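Local coordinates for protein putative methylase (Clostridium difficile, PDB 3LDU) that probably methylates guanines of ribosomal RNA and binds GTP in a pocket of its methyltransferase domain, at residues A[256-267]-A[284-292]. Numbering follows the deposited sequence.
Sequences SKFKIYGYDIDE and EYIEFNVGD. With GTP (guanosine-5'-triphosphate), chain B; FMT (formic acid), chain D.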
ATOM      1  N   SER A 256     -23.854   9.488   2.553  1.00 63.18           N
ATOM      2  CA  SER A 256     -23.085  10.101   3.633  1.00 61.55           C
ATOM      3  C   SER A 256     -22.507  11.474   3.295  1.00 56.41           C
ATOM      4  O   SER A 256     -21.984  11.702   2.202  1.00 54.71           O
ATOM      5  CB  SER A 256     -21.967   9.168   4.099  1.00 61.85           C
ATOM      6  OG  SER A 256     -22.482   8.166   4.954  1.00 62.35           O
ATOM      7  N   LYS A 257     -22.610  12.389   4.250  1.00 47.79           N
ATOM      8  CA  LYS A 257     -21.994  13.696   4.116  1.00 48.52           C
ATOM      9  C   LYS A 257     -21.099  13.970   5.318  1.00 46.07           C
ATOM     10  O   LYS A 257     -21.514  13.823   6.471  1.00 42.16           O
ATOM     11  CB  LYS A 257     -23.053  14.790   3.980  1.00 54.63           C
ATOM     12  CG  LYS A 257     -23.919  14.673   2.734  1.00 63.69           C
ATOM     13  CD  LYS A 257     -24.915  15.824   2.672  1.00 73.44           C
ATOM     14  CE  LYS A 257     -25.828  15.727   1.460  1.00 78.53           C
ATOM     15  NZ  LYS A 257     -26.817  16.845   1.430  1.00 78.82           N
ATOM     16  N   PHE A 258     -19.857  14.339   5.038  1.00 36.26           N
ATOM     17  CA  PHE A 258     -18.933  14.744   6.080  1.00 29.71           C
ATOM     18  C   PHE A 258     -17.859  15.611   5.450  1.00 32.15           C
ATOM     19  O   PHE A 258     -17.749  15.686   4.227  1.00 28.91           O
ATOM     20  CB  PHE A 258     -18.313  13.531   6.785  1.00 30.08           C
ATOM     21  CG  PHE A 258     -17.517  12.624   5.869  1.00 27.05           C
ATOM     22  CD1 PHE A 258     -16.144  12.781   5.730  1.00 27.21           C
ATOM     23  CD2 PHE A 258     -18.143  11.612   5.150  1.00 27.27           C
ATOM     24  CE1 PHE A 258     -15.413  11.947   4.889  1.00 25.05           C
ATOM     25  CE2 PHE A 258     -17.419  10.775   4.313  1.00 30.63           C
ATOM     26  CZ  PHE A 258     -16.054  10.940   4.178  1.00 28.01           C
ATOM     27  N   LYS A 259     -17.081  16.271   6.296  1.00 30.40           N
ATOM     28  CA  LYS A 259     -16.006  17.129   5.838  1.00 29.42           C
ATOM     29  C   LYS A 259     -14.788  16.877   6.715  1.00 29.24           C
ATOM     30  O   LYS A 259     -14.907  16.770   7.937  1.00 31.97           O
ATOM     31  CB  LYS A 259     -16.411  18.598   5.960  1.00 40.79           C
ATOM     32  CG  LYS A 259     -15.922  19.493   4.839  1.00 48.77           C
ATOM     33  CD  LYS A 259     -16.905  19.483   3.675  1.00 53.06           C
ATOM     34  CE  LYS A 259     -16.775  20.730   2.820  1.00 53.70           C
ATOM     35  NZ  LYS A 259     -17.595  20.613   1.583  1.00 57.65           N
ATOM     36  N   ILE A 260     -13.622  16.773   6.089  1.00 22.99           N
ATOM     37  CA  ILE A 260     -12.364  16.747   6.826  1.00 23.44           C
ATOM     38  C   ILE A 260     -11.488  17.860   6.251  1.00 24.39           C
ATOM     39  O   ILE A 260     -11.780  18.383   5.162  1.00 24.15           O
ATOM     40  CB  ILE A 260     -11.694  15.353   6.761  1.00 20.13           C
ATOM     41  CG1 ILE A 260     -11.326  15.002   5.321  1.00 16.46           C
ATOM     42  CG2 ILE A 260     -12.633  14.307   7.321  1.00 22.44           C
ATOM     43  CD1 ILE A 260     -10.830  13.565   5.132  1.00 19.29           C
ATOM     44  N   TYR A 261     -10.450  18.256   6.989  1.00 18.08           N
ATOM     45  CA  TYR A 261      -9.759  19.502   6.687  1.00 17.52           C
ATOM     46  C   TYR A 261      -8.254  19.362   6.612  1.00 20.39           C
ATOM     47  O   TYR A 261      -7.654  18.688   7.438  1.00 23.13           O
ATOM     48  CB  TYR A 261     -10.072  20.526   7.789  1.00 22.03           C
ATOM     49  CG  TYR A 261     -11.532  20.862   7.863  1.00 24.97           C
ATOM     50  CD1 TYR A 261     -12.028  21.993   7.233  1.00 25.33           C
ATOM     51  CD2 TYR A 261     -12.419  20.038   8.546  1.00 29.49           C
ATOM     52  CE1 TYR A 261     -13.383  22.305   7.284  1.00 34.30           C
ATOM     53  CE2 TYR A 261     -13.770  20.342   8.605  1.00 35.05           C
ATOM     54  CZ  TYR A 261     -14.244  21.472   7.970  1.00 39.37           C
ATOM     55  OH  TYR A 261     -15.586  21.773   8.024  1.00 45.47           O
ATOM     56  N   GLY A 262      -7.647  20.040   5.642  1.00 20.46           N
ATOM     57  CA  GLY A 262      -6.199  20.085   5.548  1.00 19.46           C
ATOM     58  C   GLY A 262      -5.715  21.524   5.547  1.00 22.82           C
ATOM     59  O   GLY A 262      -6.377  22.405   4.982  1.00 23.65           O
ATOM     60  N   TYR A 263      -4.578  21.763   6.198  1.00 20.65           N
ATOM     61  CA  TYR A 263      -3.883  23.050   6.122  1.00 19.61           C
ATOM     62  C   TYR A 263      -2.421  22.829   5.776  1.00 17.40           C
ATOM     63  O   TYR A 263      -1.842  21.808   6.144  1.00 22.06           O
ATOM     64  CB  TYR A 263      -3.967  23.802   7.458  1.00 19.76           C
ATOM     65  CG  TYR A 263      -5.384  24.035   7.892  1.00 20.82           C
ATOM     66  CD1 TYR A 263      -6.101  25.122   7.416  1.00 23.18           C
ATOM     67  CD2 TYR A 263      -6.017  23.154   8.760  1.00 24.61           C
ATOM     68  CE1 TYR A 263      -7.406  25.325   7.784  1.00 25.44           C
ATOM     69  CE2 TYR A 263      -7.326  23.352   9.143  1.00 25.45           C
ATOM     70  CZ  TYR A 263      -8.012  24.446   8.657  1.00 27.98           C
ATOM     71  OH  TYR A 263      -9.318  24.659   9.019  1.00 30.26           O
ATOM     72  N   ASP A 264      -1.822  23.790   5.077  1.00 18.45           N
ATOM     73  CA  ASP A 264      -0.378  23.775   4.848  1.00 22.27           C
ATOM     74  C   ASP A 264       0.053  25.217   4.597  1.00 24.60           C
ATOM     75  O   ASP A 264      -0.761  26.032   4.171  1.00 24.69           O
ATOM     76  CB  ASP A 264      -0.040  22.883   3.637  1.00 19.41           C
ATOM     77  CG  ASP A 264       1.411  22.428   3.635  1.00 27.03           C
ATOM     78  OD1 ASP A 264       1.656  21.219   3.854  1.00 26.39           O
ATOM     79  OD2 ASP A 264       2.309  23.273   3.421  1.00 28.90           O
ATOM     80  N   ILE A 265       1.312  25.547   4.874  1.00 22.54           N
ATOM     81  CA  ILE A 265       1.800  26.889   4.548  1.00 25.76           C
ATOM     82  C   ILE A 265       2.333  26.996   3.117  1.00 25.51           C
ATOM     83  O   ILE A 265       2.630  28.097   2.641  1.00 24.58           O
ATOM     84  CB  ILE A 265       2.880  27.398   5.528  1.00 31.59           C
ATOM     85  CG1 ILE A 265       4.107  26.477   5.494  1.00 31.77           C
ATOM     86  CG2 ILE A 265       2.298  27.562   6.933  1.00 28.83           C
ATOM     87  CD1 ILE A 265       5.268  26.988   6.316  1.00 36.82           C
ATOM     88  N   ASP A 266       2.466  25.853   2.441  1.00 27.80           N
ATOM     89  CA  ASP A 266       2.903  25.827   1.045  1.00 25.15           C
ATOM     90  C   ASP A 266       1.670  25.934   0.146  1.00 24.91           C
ATOM     91  O   ASP A 266       0.926  24.969  -0.027  1.00 25.09           O
ATOM     92  CB  ASP A 266       3.688  24.530   0.759  1.00 25.60           C
ATOM     93  CG  ASP A 266       4.256  24.462  -0.672  1.00 35.57           C
ATOM     94  OD1 ASP A 266       3.751  25.148  -1.577  1.00 29.68           O
ATOM     95  OD2 ASP A 266       5.224  23.706  -0.891  1.00 37.81           O
ATOM     96  N   GLU A 267       1.460  27.116  -0.412  1.00 25.51           N
ATOM     97  CA  GLU A 267       0.253  27.420  -1.172  1.00 25.32           C
ATOM     98  C   GLU A 267       0.129  26.523  -2.399  1.00 26.02           C
ATOM     99  O   GLU A 267      -0.963  26.116  -2.776  1.00 28.54           O
ATOM    100  CB  GLU A 267       0.263  28.886  -1.592  1.00 32.15           C
ATOM    101  CG  GLU A 267      -0.976  29.303  -2.335  1.00 33.63           C
ATOM    102  CD  GLU A 267      -0.959  30.757  -2.747  1.00 41.18           C
ATOM    103  OE1 GLU A 267      -0.016  31.494  -2.376  1.00 37.60           O
ATOM    104  OE2 GLU A 267      -1.904  31.160  -3.446  1.00 39.97           O
ATOM    105  N   GLU A 284     -15.580  16.659  -2.555  1.00 26.46           N
ATOM    106  CA  GLU A 284     -16.716  17.161  -1.784  1.00 31.84           C
ATOM    107  C   GLU A 284     -16.568  16.894  -0.285  1.00 28.63           C
ATOM    108  O   GLU A 284     -17.333  17.416   0.524  1.00 29.68           O
ATOM    109  CB  GLU A 284     -18.028  16.561  -2.294  1.00 36.05           C
ATOM    110  CG  GLU A 284     -18.430  17.027  -3.689  1.00 50.03           C
ATOM    111  CD  GLU A 284     -18.884  18.481  -3.721  1.00 63.38           C
ATOM    112  OE1 GLU A 284     -19.129  19.057  -2.639  1.00 66.10           O
ATOM    113  OE2 GLU A 284     -19.004  19.050  -4.831  1.00 68.18           O
ATOM    114  N   TYR A 285     -15.575  16.096   0.090  1.00 25.31           N
ATOM    115  CA  TYR A 285     -15.446  15.672   1.487  1.00 24.98           C
ATOM    116  C   TYR A 285     -14.253  16.300   2.175  1.00 27.74           C
ATOM    117  O   TYR A 285     -14.062  16.105   3.367  1.00 24.90           O
ATOM    118  CB  TYR A 285     -15.358  14.146   1.591  1.00 26.29           C
ATOM    119  CG  TYR A 285     -16.535  13.455   0.949  1.00 29.75           C
ATOM    120  CD1 TYR A 285     -17.682  13.179   1.678  1.00 31.39           C
ATOM    121  CD2 TYR A 285     -16.510  13.098  -0.398  1.00 29.64           C
ATOM    122  CE1 TYR A 285     -18.772  12.565   1.087  1.00 34.28           C
ATOM    123  CE2 TYR A 285     -17.591  12.484  -0.991  1.00 38.81           C
ATOM    124  CZ  TYR A 285     -18.717  12.219  -0.245  1.00 38.10           C
ATOM    125  OH  TYR A 285     -19.793  11.594  -0.835  1.00 40.02           O
ATOM    126  N   ILE A 286     -13.458  17.062   1.426  1.00 21.26           N
ATOM    127  CA  ILE A 286     -12.262  17.666   1.998  1.00 22.62           C
ATOM    128  C   ILE A 286     -12.201  19.147   1.696  1.00 23.48           C
ATOM    129  O   ILE A 286     -12.498  19.579   0.584  1.00 22.63           O
ATOM    130  CB  ILE A 286     -10.965  17.041   1.439  1.00 21.82           C
ATOM    131  CG1 ILE A 286     -11.059  15.525   1.426  1.00 20.46           C
ATOM    132  CG2 ILE A 286      -9.777  17.484   2.279  1.00 20.72           C
ATOM    133  CD1 ILE A 286      -9.877  14.858   0.719  1.00 24.41           C
ATOM    134  N   GLU A 287     -11.806  19.928   2.690  1.00 21.67           N
ATOM    135  CA  GLU A 287     -11.536  21.337   2.459  1.00 25.32           C
ATOM    136  C   GLU A 287     -10.074  21.619   2.806  1.00 23.39           C
ATOM    137  O   GLU A 287      -9.639  21.374   3.931  1.00 24.06           O
ATOM    138  CB  GLU A 287     -12.482  22.205   3.289  1.00 30.61           C
ATOM    139  CG  GLU A 287     -12.182  23.682   3.202  1.00 39.55           C
ATOM    140  CD  GLU A 287     -13.146  24.517   4.028  1.00 42.98           C
ATOM    141  OE1 GLU A 287     -14.371  24.290   3.918  1.00 45.71           O
ATOM    142  OE2 GLU A 287     -12.674  25.403   4.775  1.00 40.41           O
ATOM    143  N   PHE A 288      -9.325  22.108   1.821  1.00 23.21           N
ATOM    144  CA  PHE A 288      -7.902  22.393   1.962  1.00 24.98           C
ATOM    145  C   PHE A 288      -7.730  23.906   1.965  1.00 25.07           C
ATOM    146  O   PHE A 288      -8.372  24.598   1.171  1.00 26.05           O
ATOM    147  CB  PHE A 288      -7.121  21.861   0.759  1.00 22.69           C
ATOM    148  CG  PHE A 288      -7.063  20.353   0.652  1.00 20.11           C
ATOM    149  CD1 PHE A 288      -6.227  19.612   1.482  1.00 19.38           C
ATOM    150  CD2 PHE A 288      -7.785  19.693  -0.321  1.00 27.30           C
ATOM    151  CE1 PHE A 288      -6.144  18.214   1.360  1.00 22.79           C
ATOM    152  CE2 PHE A 288      -7.705  18.311  -0.451  1.00 26.06           C
ATOM    153  CZ  PHE A 288      -6.887  17.576   0.396  1.00 25.11           C
ATOM    154  N   ASN A 289      -6.871  24.407   2.848  1.00 23.06           N
ATOM    155  CA  ASN A 289      -6.600  25.844   2.964  1.00 27.30           C
ATOM    156  C   ASN A 289      -5.149  26.099   3.351  1.00 27.62           C
ATOM    157  O   ASN A 289      -4.521  25.280   4.021  1.00 22.55           O
ATOM    158  CB  ASN A 289      -7.485  26.482   4.042  1.00 32.48           C
ATOM    159  CG  ASN A 289      -8.929  26.626   3.610  1.00 34.28           C
ATOM    160  OD1 ASN A 289      -9.238  27.333   2.649  1.00 34.27           O
ATOM    161  ND2 ASN A 289      -9.827  25.957   4.330  1.00 38.13           N
ATOM    162  N   VAL A 290      -4.616  27.243   2.942  1.00 25.94           N
ATOM    163  CA  VAL A 290      -3.355  27.698   3.516  1.00 25.15           C
ATOM    164  C   VAL A 290      -3.597  27.996   4.992  1.00 28.43           C
ATOM    165  O   VAL A 290      -4.576  28.642   5.352  1.00 27.47           O
ATOM    166  CB  VAL A 290      -2.819  28.947   2.786  1.00 27.14           C
ATOM    167  CG1 VAL A 290      -1.591  29.505   3.495  1.00 23.36           C
ATOM    168  CG2 VAL A 290      -2.486  28.593   1.345  1.00 31.33           C
ATOM    169  N   GLY A 291      -2.723  27.476   5.849  1.00 23.74           N
ATOM    170  CA  GLY A 291      -2.823  27.695   7.280  1.00 27.38           C
ATOM    171  C   GLY A 291      -1.563  27.219   7.978  1.00 28.80           C
ATOM    172  O   GLY A 291      -0.796  26.429   7.425  1.00 25.96           O
ATOM    173  N   ASP A 292      -1.355  27.713   9.199  1.00 24.99           N
ATOM    174  CA  ASP A 292      -0.184  27.409  10.019  1.00 24.11           C
ATOM    175  C   ASP A 292      -0.606  26.471  11.162  1.00 26.26           C
ATOM    176  O   ASP A 292      -1.366  26.868  12.042  1.00 27.60           O
ATOM    177  CB  ASP A 292       0.364  28.751  10.558  1.00 22.06           C
ATOM    178  CG  ASP A 292       1.643  28.614  11.389  1.00 26.31           C
ATOM    179  OD1 ASP A 292       2.106  27.487  11.672  1.00 26.20           O
ATOM    180  OD2 ASP A 292       2.187  29.682  11.768  1.00 28.76           O
TER
HETATM  181  PG  GTP B 383       1.658  14.307   1.836  0.70 67.03           P
HETATM  182  O1G GTP B 383       0.365  14.535   2.590  0.70 70.63           O
HETATM  183  O2G GTP B 383       1.709  12.867   1.404  0.70 65.55           O
HETATM  184  O3G GTP B 383       1.720  15.157   0.588  0.70 62.43           O
HETATM  185  O3B GTP B 383       2.891  14.655   2.828  0.70 73.72           O
HETATM  186  PB  GTP B 383       3.771  15.989   2.587  0.70 99.85           P
HETATM  187  O1B GTP B 383       5.028  15.585   1.856  0.70 98.87           O
HETATM  188  O2B GTP B 383       3.018  16.997   1.761  0.70102.45           O
HETATM  189  O3A GTP B 383       4.196  16.631   4.008  0.70 44.75           O
HETATM  190  PA  GTP B 383       5.744  17.091   4.139  0.70 39.98           P
HETATM  191  O1A GTP B 383       6.119  17.863   2.893  0.70 59.58           O
HETATM  192  O2A GTP B 383       6.649  15.892   4.295  0.70 55.74           O
HETATM  193  O5' GTP B 383       5.868  18.097   5.383  0.90 50.49           O
HETATM  194  C5' GTP B 383       4.672  18.476   5.988  0.90 48.50           C
HETATM  195  C4' GTP B 383       4.167  19.734   5.292  0.90 43.60           C
HETATM  196  O4' GTP B 383       4.032  20.690   6.306  0.90 43.80           O
HETATM  197  C3' GTP B 383       5.079  20.370   4.240  0.90 34.80           C
HETATM  198  O3' GTP B 383       4.358  20.429   3.028  0.90 32.86           O
HETATM  199  C2' GTP B 383       5.363  21.789   4.725  0.90 35.36           C
HETATM  200  O2' GTP B 383       5.117  22.773   3.739  0.90 33.59           O
HETATM  201  C1' GTP B 383       4.312  21.967   5.793  0.90 36.80           C
HETATM  202  N9  GTP B 383       4.685  22.803   6.940  0.90 29.38           N
HETATM  203  C8  GTP B 383       5.902  23.079   7.505  0.90 30.85           C
HETATM  204  N7  GTP B 383       5.678  23.899   8.568  0.90 34.27           N
HETATM  205  C5  GTP B 383       4.346  24.142   8.666  0.90 33.33           C
HETATM  206  C6  GTP B 383       3.578  24.896   9.546  0.90 38.65           C
HETATM  207  O6  GTP B 383       4.099  25.531  10.477  0.90 36.72           O
HETATM  208  N1  GTP B 383       2.211  24.923   9.360  0.90 34.03           N
HETATM  209  C2  GTP B 383       1.614  24.221   8.328  0.90 32.61           C
HETATM  210  N2  GTP B 383       0.298  24.268   8.204  0.90 30.66           N
HETATM  211  N3  GTP B 383       2.374  23.470   7.435  0.90 25.23           N
HETATM  212  C4  GTP B 383       3.717  23.447   7.635  0.90 33.81           C
HETATM  213  C   FMT D 385     -17.967  16.954   9.739  1.00 63.68           C
HETATM  214  O1  FMT D 385     -17.454  17.038  10.855  1.00 64.37           O
HETATM  215  O2  FMT D 385     -17.870  15.966   9.013  1.00 62.05           O
HETATM  216  O   HOH W   1     -19.831  16.035   2.238  1.00 47.10           O
HETATM  217  O   HOH W   2      -8.967  23.468   5.794  1.00 28.65           O
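Glu284 takes a weak hydrogen bond on its carbonyl O from Lys259 NZ, 3.4 Å away; the bend at chi2 (87°) carries the lysine chain end there. Tyr285 CD1 lies 3.6 Å from Phe258 CE2, over one face of that ring, and the tyrosine's own rim meets Ser256 O in plane. Its carbonyl receives Ile260 N at 2.8 Å, the first of six backbone bonds that join the two segments in parallel. Ile286 meets Ile260 through their CG1 atoms. On the other sheet face Glu287 sets its CB and carboxylate beside Tyr261 CE1. Phe288 shares the Ile286 face, its CD1 4.1 Å from Gly262 CA. Asn289, on the Glu287 face, lies side by side with the Tyr263 ring; its ND2 donates to Glu287 OE2 in its own amide plane (2.9 Å), while a water joins that ND2 to Gly262 O and Glu287 O. Beyond Val290, Gly291 N reaches Asp264 O from above the carbonyl plane. Here Asp264 takes GTP O3' on OD1 and O2' on OD2 (2.9 Å each), much as the acidic residue ending the second strand holds the ribose of S-adenosylmethionine in Rossmann-like methyltransferases, so GTP probably occupies the cofactor site. Helix 267-280 makes the beta-alpha-beta crossover; it and helix 208-217 cover the Phe288 face, strand 286-290 edges the sheet, and strand 199-201 flanks 260-264 on its other side.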